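Local coordinates for protein alpha-toxin (Clostridium novyi, PDB 2VK9) that belongs to the large clostridial toxins, carries a catalytic domain of the GT-A fold and also has an N-terminal helical domain, at residues K98-W104 and D126-F132; Y116-W120 and C283-P289; Y278-D284 and A387-N393. One frame throughout, in Å; residues are numbered along the deposited sequence.

Overall arrangement
Interactions 2 and 3 share the end of strand 280-283, and interaction 1 lies beside it in the same mixed sheet. Interactions 1 and 3 are strand pairings, parallel and antiparallel respectively, joined because strands 99-103 and 280-283 are neighbours, with N99 O 2.8 Å from V281 N. Interaction 2 lies on one face of that sheet, where helix 111-123 meets the loop that leaves strand 280-283. Interaction 1 is partly buried and carries a salt bridge at one end and, along one face, amides, an arginine and a water. Interaction 2 is buried and built from rings and aliphatic groups with a single hydrogen bond across it. Interaction 3, also buried, combines a backbone ladder with apolar packing.

Interaction 1: K98-W104 and D126-F132; sequences KNLSFIW and DYNIRLF
The carbonyl oxygen of N128 is gripped by two donors: L100 N at 2.9 Å, and a water at 3.3 Å. That water also donates to S101 OG and accepts from R130 NH1 at 2.6 Å, tying both strands together. R130 NH1 makes a second, weak bond to N99 OD1 of 3.3 Å. Both acceptors lie at the edge of the guanidinium, near its plane, while the N99 amide is turned 71° against it. Arginine suits the place because its chain, extended from CG to NE, runs alongside N99 in the same direction.

On the opposite face, formed by L100, F102, I129 and L131, the side chains that meet are apolar. L100 CD2 lies 3.9 Å from I129 CG1, the two branched chains side by side; I129 CG2 meets the edge of the F102 ring, and L131 CD1 rests 3.7 Å from F102 CB. Back on the face of N99, S101 and R130, the F132 ring turns its edge to S101 OG.

At the N-terminal ends of the two segments, K98 lies across the Y127 ring, CB over one face in a CH-pi contact. Its straight chain then carries NZ to D126 OD2, a 3.2 Å salt bridge met on the anti side of the carboxylate, but its stronger salt-bridge partner is D362 OD1. Y127 OH bonds to G361 O.

Backbone bonds, N128 N to K98 O first and W104 N to F132 O last, form a parallel ladder. With helix 111-123 linking its two strands, this is a beta-alpha-beta unit, as in the Rossmann-like first half of a GT-A fold.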
loop_
_atom_site.group_PDB
_atom_site.type_symbol
_atom_site.label_atom_id
_atom_site.label_comp_id
_atom_site.label_asym_id
_atom_site.label_seq_id
_atom_site.Cartn_x
_atom_site.Cartn_y
_atom_site.Cartn_z
ATOM N N LYS A 98 18.534 10.714 -0.209
ATOM C CA LYS A 98 19.196 9.425 -0.365
ATOM C C LYS A 98 19.052 8.558 0.875
ATOM O O LYS A 98 20.014 8.209 1.559
ATOM C CB LYS A 98 20.631 9.601 -0.830
ATOM C CG LYS A 98 20.633 10.019 -2.281
ATOM C CD LYS A 98 21.979 10.034 -2.882
ATOM C CE LYS A 98 21.877 10.485 -4.306
ATOM N NZ LYS A 98 23.156 10.185 -5.013
ATOM N N ASN A 99 17.792 8.240 1.141
ATOM C CA ASN A 99 17.406 7.303 2.153
ATOM C C ASN A 99 16.699 6.163 1.477
ATOM O O ASN A 99 15.842 6.384 0.629
ATOM C CB ASN A 99 16.465 7.977 3.131
ATOM C CG ASN A 99 17.138 9.081 3.896
ATOM O OD1 ASN A 99 18.274 8.929 4.360
ATOM N ND2 ASN A 99 16.448 10.206 4.037
ATOM N N LEU A 100 17.076 4.943 1.834
ATOM C CA LEU A 100 16.353 3.772 1.379
ATOM C C LEU A 100 15.863 3.034 2.605
ATOM O O LEU A 100 16.654 2.676 3.470
ATOM C CB LEU A 100 17.265 2.888 0.532
ATOM C CG LEU A 100 16.760 1.527 0.052
ATOM C CD1 LEU A 100 15.540 1.682 -0.829
ATOM C CD2 LEU A 100 17.863 0.807 -0.692
ATOM N N SER A 101 14.558 2.819 2.697
ATOM C CA SER A 101 14.005 2.229 3.906
ATOM C C SER A 101 13.268 0.946 3.636
ATOM O O SER A 101 12.574 0.826 2.636
ATOM C CB SER A 101 13.077 3.208 4.606
ATOM O OG SER A 101 13.796 4.345 5.053
ATOM N N PHE A 102 13.429 -0.016 4.536
ATOM C CA PHE A 102 12.673 -1.259 4.501
ATOM C C PHE A 102 12.035 -1.422 5.862
ATOM O O PHE A 102 12.506 -0.852 6.842
ATOM C CB PHE A 102 13.593 -2.444 4.224
ATOM C CG PHE A 102 14.333 -2.351 2.928
ATOM C CD1 PHE A 102 15.562 -1.725 2.862
ATOM C CD2 PHE A 102 13.803 -2.898 1.770
ATOM C CE1 PHE A 102 16.252 -1.640 1.658
ATOM C CE2 PHE A 102 14.482 -2.818 0.563
ATOM C CZ PHE A 102 15.711 -2.187 0.506
ATOM N N ILE A 103 10.956 -2.187 5.922
ATOM C CA ILE A 103 10.297 -2.504 7.185
ATOM C C ILE A 103 10.151 -4.008 7.289
ATOM O O ILE A 103 9.768 -4.658 6.319
ATOM C CB ILE A 103 8.875 -1.929 7.233
ATOM C CG1 ILE A 103 8.901 -0.402 7.167
ATOM C CG2 ILE A 103 8.107 -2.455 8.460
ATOM C CD1 ILE A 103 7.546 0.176 6.962
ATOM N N TRP A 104 10.463 -4.565 8.452
ATOM C CA TRP A 104 10.035 -5.917 8.764
ATOM C C TRP A 104 9.579 -5.987 10.206
ATOM O O TRP A 104 10.409 -5.968 11.102
ATOM C CB TRP A 104 11.122 -6.974 8.490
ATOM C CG TRP A 104 10.528 -8.337 8.637
ATOM C CD1 TRP A 104 10.564 -9.128 9.744
ATOM C CD2 TRP A 104 9.716 -9.029 7.679
ATOM N NE1 TRP A 104 9.861 -10.284 9.532
ATOM C CE2 TRP A 104 9.325 -10.252 8.272
ATOM C CE3 TRP A 104 9.298 -8.745 6.369
ATOM C CZ2 TRP A 104 8.530 -11.197 7.600
ATOM C CZ3 TRP A 104 8.503 -9.684 5.703
ATOM C CH2 TRP A 104 8.134 -10.897 6.321
ATOM N N ASP A 126 25.759 4.889 -1.920
ATOM C CA ASP A 126 25.522 6.323 -1.759
ATOM C C ASP A 126 24.202 6.637 -1.036
ATOM O O ASP A 126 23.799 7.797 -0.952
ATOM C CB ASP A 126 25.559 7.014 -3.126
ATOM C CG ASP A 126 24.559 6.419 -4.126
ATOM O OD1 ASP A 126 24.164 5.240 -3.969
ATOM O OD2 ASP A 126 24.173 7.134 -5.084
ATOM N N TYR A 127 23.537 5.604 -0.519
ATOM C CA TYR A 127 22.303 5.759 0.251
ATOM C C TYR A 127 22.513 5.425 1.728
ATOM O O TYR A 127 23.355 4.592 2.071
ATOM C CB TYR A 127 21.212 4.859 -0.332
ATOM C CG TYR A 127 20.493 5.461 -1.520
ATOM C CD1 TYR A 127 21.113 5.549 -2.771
ATOM C CD2 TYR A 127 19.192 5.950 -1.394
ATOM C CE1 TYR A 127 20.453 6.113 -3.866
ATOM C CE2 TYR A 127 18.526 6.520 -2.484
ATOM C CZ TYR A 127 19.164 6.598 -3.711
ATOM O OH TYR A 127 18.513 7.157 -4.777
ATOM N N ASN A 128 21.774 6.096 2.605
ATOM C CA ASN A 128 21.625 5.632 3.965
ATOM C C ASN A 128 20.484 4.634 3.931
ATOM O O ASN A 128 19.328 4.993 3.641
ATOM C CB ASN A 128 21.321 6.775 4.933
ATOM C CG ASN A 128 22.497 7.721 5.114
ATOM O OD1 ASN A 128 23.639 7.353 4.882
ATOM N ND2 ASN A 128 22.217 8.947 5.529
ATOM N N ILE A 129 20.828 3.373 4.184
ATOM C CA ILE A 129 19.883 2.282 4.105
ATOM C C ILE A 129 19.487 1.861 5.505
ATOM O O ILE A 129 20.343 1.628 6.358
ATOM C CB ILE A 129 20.450 1.107 3.304
ATOM C CG1 ILE A 129 20.763 1.563 1.878
ATOM C CG2 ILE A 129 19.444 -0.020 3.251
ATOM C CD1 ILE A 129 21.478 0.549 1.033
ATOM N N ARG A 130 18.186 1.791 5.755
ATOM C CA ARG A 130 17.704 1.398 7.066
ATOM C C ARG A 130 16.642 0.341 6.931
ATOM O O ARG A 130 15.906 0.297 5.951
ATOM C CB ARG A 130 17.118 2.586 7.821
ATOM C CG ARG A 130 18.097 3.619 8.343
ATOM C CD ARG A 130 17.292 4.804 8.858
ATOM N NE ARG A 130 18.069 6.020 9.067
ATOM C CZ ARG A 130 18.374 6.909 8.121
ATOM N NH1 ARG A 130 17.984 6.738 6.863
ATOM N NH2 ARG A 130 19.080 7.980 8.437
ATOM N N LEU A 131 16.579 -0.515 7.940
ATOM C CA LEU A 131 15.580 -1.552 8.042
ATOM C C LEU A 131 14.882 -1.345 9.374
ATOM O O LEU A 131 15.499 -1.378 10.430
ATOM C CB LEU A 131 16.251 -2.919 7.952
ATOM C CG LEU A 131 15.490 -4.235 8.143
ATOM C CD1 LEU A 131 14.182 -4.226 7.401
ATOM C CD2 LEU A 131 16.363 -5.310 7.567
ATOM N N PHE A 132 13.587 -1.088 9.314
ATOM C CA PHE A 132 12.861 -0.693 10.492
ATOM C C PHE A 132 12.117 -1.874 11.040
ATOM O O PHE A 132 11.547 -2.649 10.288
ATOM C CB PHE A 132 11.901 0.441 10.153
ATOM C CG PHE A 132 12.591 1.751 9.920
ATOM C CD1 PHE A 132 12.937 2.150 8.636
ATOM C CD2 PHE A 132 12.913 2.579 10.988
ATOM C CE1 PHE A 132 13.588 3.366 8.420
ATOM C CE2 PHE A 132 13.564 3.795 10.779
ATOM C CZ PHE A 132 13.901 4.189 9.498
HETATM O O HOH W 1 16.658 4.943 5.513
#

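Interaction 2: Y116-W120 and C283-P289; sequences YYNMW and CDLDFLP
Helix residues Y116 to W120 lie against an irregular loop that makes a type I turn from D284 to F287, closed by F287 N to D284 O, and then runs extended past the helix, with CA atoms 6.1 Å apart at Y116 and L288 and 6.0 Å apart at W120 and P289. W120 dominates the contact. Its CG lies beside the backbone N (chi1 -78°), which swings the indole toward the loop, where NE1 donates to F287 O at 3.1 Å. The oxygen sits near the indole plane, but the donor stands above the carbonyl plane, so no lone pair is aimed at it. This bond satisfies a buried N-H while the flat ring stays available for packing: P289 CD lies over one face, 3.6 Å from the centroid of the five-membered ring, in a CH-pi contact suited to a rigid proline. C283 SG approaches the six-membered ring obliquely, 3.6 Å from W120 CZ2.

M119, bent at its second and third torsions, touches with CG, which lies 3.5 Å from P289 CG and 3.6 Å from L288 CD2. L288 meets Y116 at about a right angle, its CG over one face of the phenol ring, whose edge faces D286 O. Y116 OH bonds to D519 N beyond the contact. Y117 adds its CB, resting 4.0 Å from L285 CD2.

Toward the sheet, the rings of W120 and Y117 meet F102 of strand 99-103, and Y117 and L285 touch L131 of strand 128-133. Helix 518-523 touches both Y116 and the loop at D286 and F287, and so packs against both partners of the contact.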
loop_
_atom_site.group_PDB
_atom_site.type_symbol
_atom_site.label_atom_id
_atom_site.label_comp_id
_atom_site.label_asym_id
_atom_site.label_seq_id
_atom_site.Cartn_x
_atom_site.Cartn_y
_atom_site.Cartn_z
ATOM N N TYR A 116 18.182 -10.302 -0.028
ATOM C CA TYR A 116 17.620 -9.186 -0.797
ATOM C C TYR A 116 18.123 -7.851 -0.264
ATOM O O TYR A 116 18.460 -6.950 -1.024
ATOM C CB TYR A 116 16.088 -9.182 -0.751
ATOM C CG TYR A 116 15.378 -10.254 -1.548
ATOM C CD1 TYR A 116 14.216 -9.964 -2.256
ATOM C CD2 TYR A 116 15.846 -11.566 -1.574
ATOM C CE1 TYR A 116 13.538 -10.958 -2.976
ATOM C CE2 TYR A 116 15.181 -12.563 -2.291
ATOM C CZ TYR A 116 14.029 -12.253 -2.985
ATOM O OH TYR A 116 13.373 -13.252 -3.670
ATOM N N TYR A 117 18.164 -7.742 1.055
ATOM C CA TYR A 117 18.573 -6.527 1.730
ATOM C C TYR A 117 20.024 -6.228 1.422
ATOM O O TYR A 117 20.397 -5.081 1.187
ATOM C CB TYR A 117 18.387 -6.724 3.223
ATOM C CG TYR A 117 18.664 -5.527 4.094
ATOM C CD1 TYR A 117 17.989 -4.322 3.906
ATOM C CD2 TYR A 117 19.566 -5.622 5.139
ATOM C CE1 TYR A 117 18.227 -3.245 4.731
ATOM C CE2 TYR A 117 19.811 -4.565 5.963
ATOM C CZ TYR A 117 19.141 -3.376 5.764
ATOM O OH TYR A 117 19.407 -2.325 6.606
ATOM N N ASN A 118 20.831 -7.283 1.418
ATOM C CA ASN A 118 22.236 -7.189 1.085
ATOM C C ASN A 118 22.445 -6.763 -0.367
ATOM O O ASN A 118 23.418 -6.092 -0.697
ATOM C CB ASN A 118 22.907 -8.532 1.332
ATOM C CG ASN A 118 24.403 -8.468 1.150
ATOM O OD1 ASN A 118 25.084 -7.728 1.853
ATOM N ND2 ASN A 118 24.923 -9.234 0.196
ATOM N N MET A 119 21.520 -7.174 -1.226
ATOM C CA MET A 119 21.593 -6.886 -2.640
ATOM C C MET A 119 21.426 -5.376 -2.845
ATOM O O MET A 119 22.204 -4.742 -3.554
ATOM C CB MET A 119 20.510 -7.683 -3.355
ATOM C CG MET A 119 20.468 -7.531 -4.858
ATOM S SD MET A 119 21.677 -8.533 -5.722
ATOM C CE MET A 119 21.592 -10.029 -4.748
ATOM N N TRP A 120 20.418 -4.814 -2.186
ATOM C CA TRP A 120 20.222 -3.377 -2.130
ATOM C C TRP A 120 21.444 -2.646 -1.581
ATOM O O TRP A 120 21.855 -1.624 -2.132
ATOM C CB TRP A 120 18.993 -3.061 -1.289
ATOM C CG TRP A 120 17.734 -3.287 -2.030
ATOM C CD1 TRP A 120 16.859 -4.314 -1.861
ATOM C CD2 TRP A 120 17.206 -2.478 -3.085
ATOM N NE1 TRP A 120 15.812 -4.191 -2.739
ATOM C CE2 TRP A 120 15.998 -3.066 -3.497
ATOM C CE3 TRP A 120 17.633 -1.309 -3.716
ATOM C CZ2 TRP A 120 15.212 -2.527 -4.511
ATOM C CZ3 TRP A 120 16.853 -0.776 -4.723
ATOM C CH2 TRP A 120 15.657 -1.387 -5.113
ATOM N N CYS A 283 11.072 0.655 0.088
ATOM C CA CYS A 283 10.983 -0.559 -0.694
ATOM C C CYS A 283 10.538 -1.765 0.117
ATOM O O CYS A 283 10.859 -1.907 1.291
ATOM C CB CYS A 283 12.309 -0.851 -1.385
ATOM S SG CYS A 283 12.189 -2.173 -2.597
ATOM N N ASP A 284 9.782 -2.627 -0.547
ATOM C CA ASP A 284 9.366 -3.898 -0.006
ATOM C C ASP A 284 10.537 -4.869 -0.116
ATOM O O ASP A 284 11.233 -4.893 -1.140
ATOM C CB ASP A 284 8.211 -4.408 -0.845
ATOM C CG ASP A 284 7.253 -5.271 -0.065
ATOM O OD1 ASP A 284 7.537 -6.495 0.082
ATOM O OD2 ASP A 284 6.205 -4.717 0.377
ATOM N N LEU A 285 10.760 -5.666 0.930
ATOM C CA LEU A 285 11.840 -6.666 0.928
ATOM C C LEU A 285 11.707 -7.802 -0.120
ATOM O O LEU A 285 12.623 -8.612 -0.291
ATOM C CB LEU A 285 12.048 -7.228 2.332
ATOM C CG LEU A 285 12.939 -6.373 3.230
ATOM C CD1 LEU A 285 12.653 -6.611 4.707
ATOM C CD2 LEU A 285 14.405 -6.624 2.910
ATOM N N ASP A 286 10.580 -7.848 -0.826
ATOM C CA ASP A 286 10.393 -8.787 -1.931
ATOM C C ASP A 286 10.985 -8.297 -3.238
ATOM O O ASP A 286 11.149 -9.071 -4.161
ATOM C CB ASP A 286 8.909 -9.031 -2.145
ATOM C CG ASP A 286 8.294 -9.798 -1.014
ATOM O OD1 ASP A 286 9.065 -10.373 -0.203
ATOM O OD2 ASP A 286 7.045 -9.830 -0.942
ATOM N N PHE A 287 11.271 -7.006 -3.327
ATOM C CA PHE A 287 11.819 -6.441 -4.544
ATOM C C PHE A 287 13.326 -6.404 -4.446
ATOM O O PHE A 287 13.890 -6.536 -3.362
ATOM C CB PHE A 287 11.272 -5.040 -4.783
ATOM C CG PHE A 287 9.819 -5.008 -5.190
ATOM C CD1 PHE A 287 9.016 -6.147 -5.109
ATOM C CD2 PHE A 287 9.245 -3.822 -5.629
ATOM C CE1 PHE A 287 7.668 -6.104 -5.479
ATOM C CE2 PHE A 287 7.897 -3.772 -5.997
ATOM C CZ PHE A 287 7.109 -4.913 -5.921
ATOM N N LEU A 288 13.973 -6.240 -5.590
ATOM C CA LEU A 288 15.416 -6.206 -5.660
ATOM C C LEU A 288 15.772 -5.038 -6.533
ATOM O O LEU A 288 14.899 -4.506 -7.214
ATOM C CB LEU A 288 15.937 -7.503 -6.266
ATOM C CG LEU A 288 15.965 -8.706 -5.319
ATOM C CD1 LEU A 288 16.174 -9.992 -6.082
ATOM C CD2 LEU A 288 17.048 -8.545 -4.278
ATOM N N PRO A 289 17.038 -4.594 -6.492
ATOM C CA PRO A 289 17.472 -3.548 -7.412
ATOM C C PRO A 289 17.128 -3.861 -8.863
ATOM O O PRO A 289 17.057 -5.027 -9.239
ATOM C CB PRO A 289 18.990 -3.493 -7.217
ATOM C CG PRO A 289 19.336 -4.594 -6.295
ATOM C CD PRO A 289 18.108 -4.983 -5.564
#

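Interaction 3: Y278-D284 and A387-N393; sequences YGGVYCD and AFIISNN
F388 and V281 form the tight part of this contact: V281 CG1 meets the phenyl ring at 3.7 Å from F388 CE1, while C283 SG lies in plane at the ring's edge, 3.8 Å from F388 CD1. With CG anti to the backbone N (chi1 -169°), the F388 ring leans back toward strand 280-283 and spans both side chains, CD1 toward C283 and CE1 toward V281. V281 CG2 continues the apolar row by lying 4.0 Å from I390 CG1, the two beta-branched chains side by side, as suits residues in extended strands. On the other face, Y282 and I389 cross at a slant, CD2 to CD1, and both touch R271 and L275 of helix 263-278.

The backbones form an antiparallel hydrogen-bonded ladder. Y282 N reaches I389 O at 2.8 Å in a nearly straight bond (172°), and I389 N returns to Y282 O. G280 and S391 make the next hydrogen-bonded pair, and D284 N closes the far end on A387 O.

Toward Y278 and N393 the packing gives way to amides and water, with N392 and N393 partly exposed where V281, C283 and F388 are buried. G279, the first residue to leave helix 263-278, has positive phi, and G280 takes backbone angles at which a CB would press on the preceding carbonyl oxygen, a place for glycine. A water donates to N392 OD1 at 3.2 Å and accepts from N393 N at 2.9 Å; its bond to Y278 O is weak. N392 is held by S97 N and I95 O, fastening the strand end to the chain before strand 99-103.

An antiparallel strand beside parallel ones gives the mixed sheet of a GT-A fold, and strand 280-283 runs into D284-L285-D286, matching that fold's DXD sequence motif.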
loop_
_atom_site.group_PDB
_atom_site.type_symbol
_atom_site.label_atom_id
_atom_site.label_comp_id
_atom_site.label_asym_id
_atom_site.label_seq_id
_atom_site.Cartn_x
_atom_site.Cartn_y
_atom_site.Cartn_z
ATOM N N TYR A 278 11.818 10.775 7.052
ATOM C CA TYR A 278 13.103 10.743 6.350
ATOM C C TYR A 278 12.994 11.137 4.893
ATOM O O TYR A 278 13.935 11.685 4.321
ATOM C CB TYR A 278 13.717 9.336 6.416
ATOM C CG TYR A 278 13.971 8.843 7.822
ATOM C CD1 TYR A 278 12.997 8.114 8.511
ATOM C CD2 TYR A 278 15.178 9.114 8.468
ATOM C CE1 TYR A 278 13.212 7.671 9.805
ATOM C CE2 TYR A 278 15.412 8.668 9.768
ATOM C CZ TYR A 278 14.422 7.952 10.434
ATOM O OH TYR A 278 14.636 7.504 11.730
ATOM N N GLY A 279 11.851 10.836 4.284
ATOM C CA GLY A 279 11.708 10.926 2.834
ATOM C C GLY A 279 12.621 9.918 2.156
ATOM O O GLY A 279 13.273 9.114 2.823
ATOM N N GLY A 280 12.677 9.975 0.829
ATOM C CA GLY A 280 13.512 9.081 0.045
ATOM C C GLY A 280 12.712 7.951 -0.577
ATOM O O GLY A 280 11.569 8.137 -1.003
ATOM N N VAL A 281 13.328 6.774 -0.625
ATOM C CA VAL A 281 12.728 5.602 -1.222
ATOM C C VAL A 281 12.282 4.665 -0.124
ATOM O O VAL A 281 13.015 4.442 0.840
ATOM C CB VAL A 281 13.750 4.849 -2.088
ATOM C CG1 VAL A 281 13.098 3.689 -2.810
ATOM C CG2 VAL A 281 14.409 5.794 -3.073
ATOM N N TYR A 282 11.074 4.131 -0.258
ATOM C CA TYR A 282 10.660 2.988 0.544
ATOM C C TYR A 282 10.559 1.788 -0.363
ATOM O O TYR A 282 10.000 1.876 -1.446
ATOM C CB TYR A 282 9.310 3.192 1.229
ATOM C CG TYR A 282 8.764 1.874 1.707
ATOM C CD1 TYR A 282 9.233 1.290 2.887
ATOM C CD2 TYR A 282 7.829 1.166 0.945
ATOM C CE1 TYR A 282 8.763 0.055 3.317
ATOM C CE2 TYR A 282 7.355 -0.085 1.361
ATOM C CZ TYR A 282 7.825 -0.632 2.549
ATOM O OH TYR A 282 7.369 -1.863 2.962
ATOM N N CYS A 283 11.072 0.655 0.088
ATOM C CA CYS A 283 10.983 -0.559 -0.694
ATOM C C CYS A 283 10.538 -1.765 0.117
ATOM O O CYS A 283 10.859 -1.907 1.291
ATOM C CB CYS A 283 12.309 -0.851 -1.385
ATOM S SG CYS A 283 12.189 -2.173 -2.597
ATOM N N ASP A 284 9.782 -2.627 -0.547
ATOM C CA ASP A 284 9.366 -3.898 -0.006
ATOM C C ASP A 284 10.537 -4.869 -0.116
ATOM O O ASP A 284 11.233 -4.893 -1.140
ATOM C CB ASP A 284 8.211 -4.408 -0.845
ATOM C CG ASP A 284 7.253 -5.271 -0.065
ATOM O OD1 ASP A 284 7.537 -6.495 0.082
ATOM O OD2 ASP A 284 6.205 -4.717 0.377
ATOM N N ALA A 387 4.377 -0.985 -2.778
ATOM C CA ALA A 387 5.591 -1.747 -2.494
ATOM C C ALA A 387 6.875 -0.964 -2.751
ATOM O O ALA A 387 7.936 -1.326 -2.243
ATOM C CB ALA A 387 5.592 -3.020 -3.293
ATOM N N PHE A 388 6.773 0.091 -3.555
ATOM C CA PHE A 388 7.908 0.948 -3.892
ATOM C C PHE A 388 7.403 2.380 -4.025
ATOM O O PHE A 388 6.602 2.681 -4.917
ATOM C CB PHE A 388 8.541 0.477 -5.199
ATOM C CG PHE A 388 9.868 1.110 -5.512
ATOM C CD1 PHE A 388 11.048 0.574 -5.010
ATOM C CD2 PHE A 388 9.947 2.205 -6.348
ATOM C CE1 PHE A 388 12.284 1.139 -5.318
ATOM C CE2 PHE A 388 11.180 2.774 -6.654
ATOM C CZ PHE A 388 12.341 2.238 -6.139
ATOM N N ILE A 389 7.854 3.245 -3.118
ATOM C CA ILE A 389 7.393 4.622 -3.031
ATOM C C ILE A 389 8.583 5.560 -2.956
ATOM O O ILE A 389 9.493 5.352 -2.152
ATOM C CB ILE A 389 6.566 4.855 -1.755
ATOM C CG1 ILE A 389 5.504 3.769 -1.563
ATOM C CG2 ILE A 389 5.936 6.242 -1.756
ATOM C CD1 ILE A 389 4.910 3.766 -0.153
ATOM N N ILE A 390 8.582 6.598 -3.784
ATOM C CA ILE A 390 9.618 7.616 -3.694
ATOM C C ILE A 390 8.961 8.947 -3.419
ATOM O O ILE A 390 8.070 9.355 -4.155
ATOM C CB ILE A 390 10.437 7.730 -4.984
ATOM C CG1 ILE A 390 11.111 6.398 -5.318
ATOM C CG2 ILE A 390 11.482 8.830 -4.840
ATOM C CD1 ILE A 390 11.600 6.314 -6.739
ATOM N N SER A 391 9.393 9.620 -2.358
ATOM C CA SER A 391 8.866 10.929 -2.002
ATOM C C SER A 391 9.798 11.630 -1.046
ATOM O O SER A 391 10.342 10.989 -0.159
ATOM C CB SER A 391 7.515 10.773 -1.312
ATOM O OG SER A 391 7.101 11.992 -0.701
ATOM N N ASN A 392 9.973 12.939 -1.220
ATOM C CA ASN A 392 10.549 13.791 -0.171
ATOM C C ASN A 392 9.497 14.114 0.886
ATOM O O ASN A 392 8.306 14.023 0.596
ATOM C CB ASN A 392 11.173 15.047 -0.771
ATOM C CG ASN A 392 12.500 14.754 -1.424
ATOM O OD1 ASN A 392 13.255 13.922 -0.928
ATOM N ND2 ASN A 392 12.789 15.404 -2.539
ATOM N N ASN A 393 9.903 14.443 2.112
ATOM C CA ASN A 393 8.886 14.583 3.165
ATOM C C ASN A 393 7.961 15.790 3.022
ATOM O O ASN A 393 6.877 15.819 3.603
ATOM C CB ASN A 393 9.443 14.445 4.589
ATOM C CG ASN A 393 10.523 15.446 4.914
ATOM O OD1 ASN A 393 10.356 16.648 4.756
ATOM N ND2 ASN A 393 11.626 14.948 5.414
HETATM O O HOH W 2 12.829 14.130 2.275
#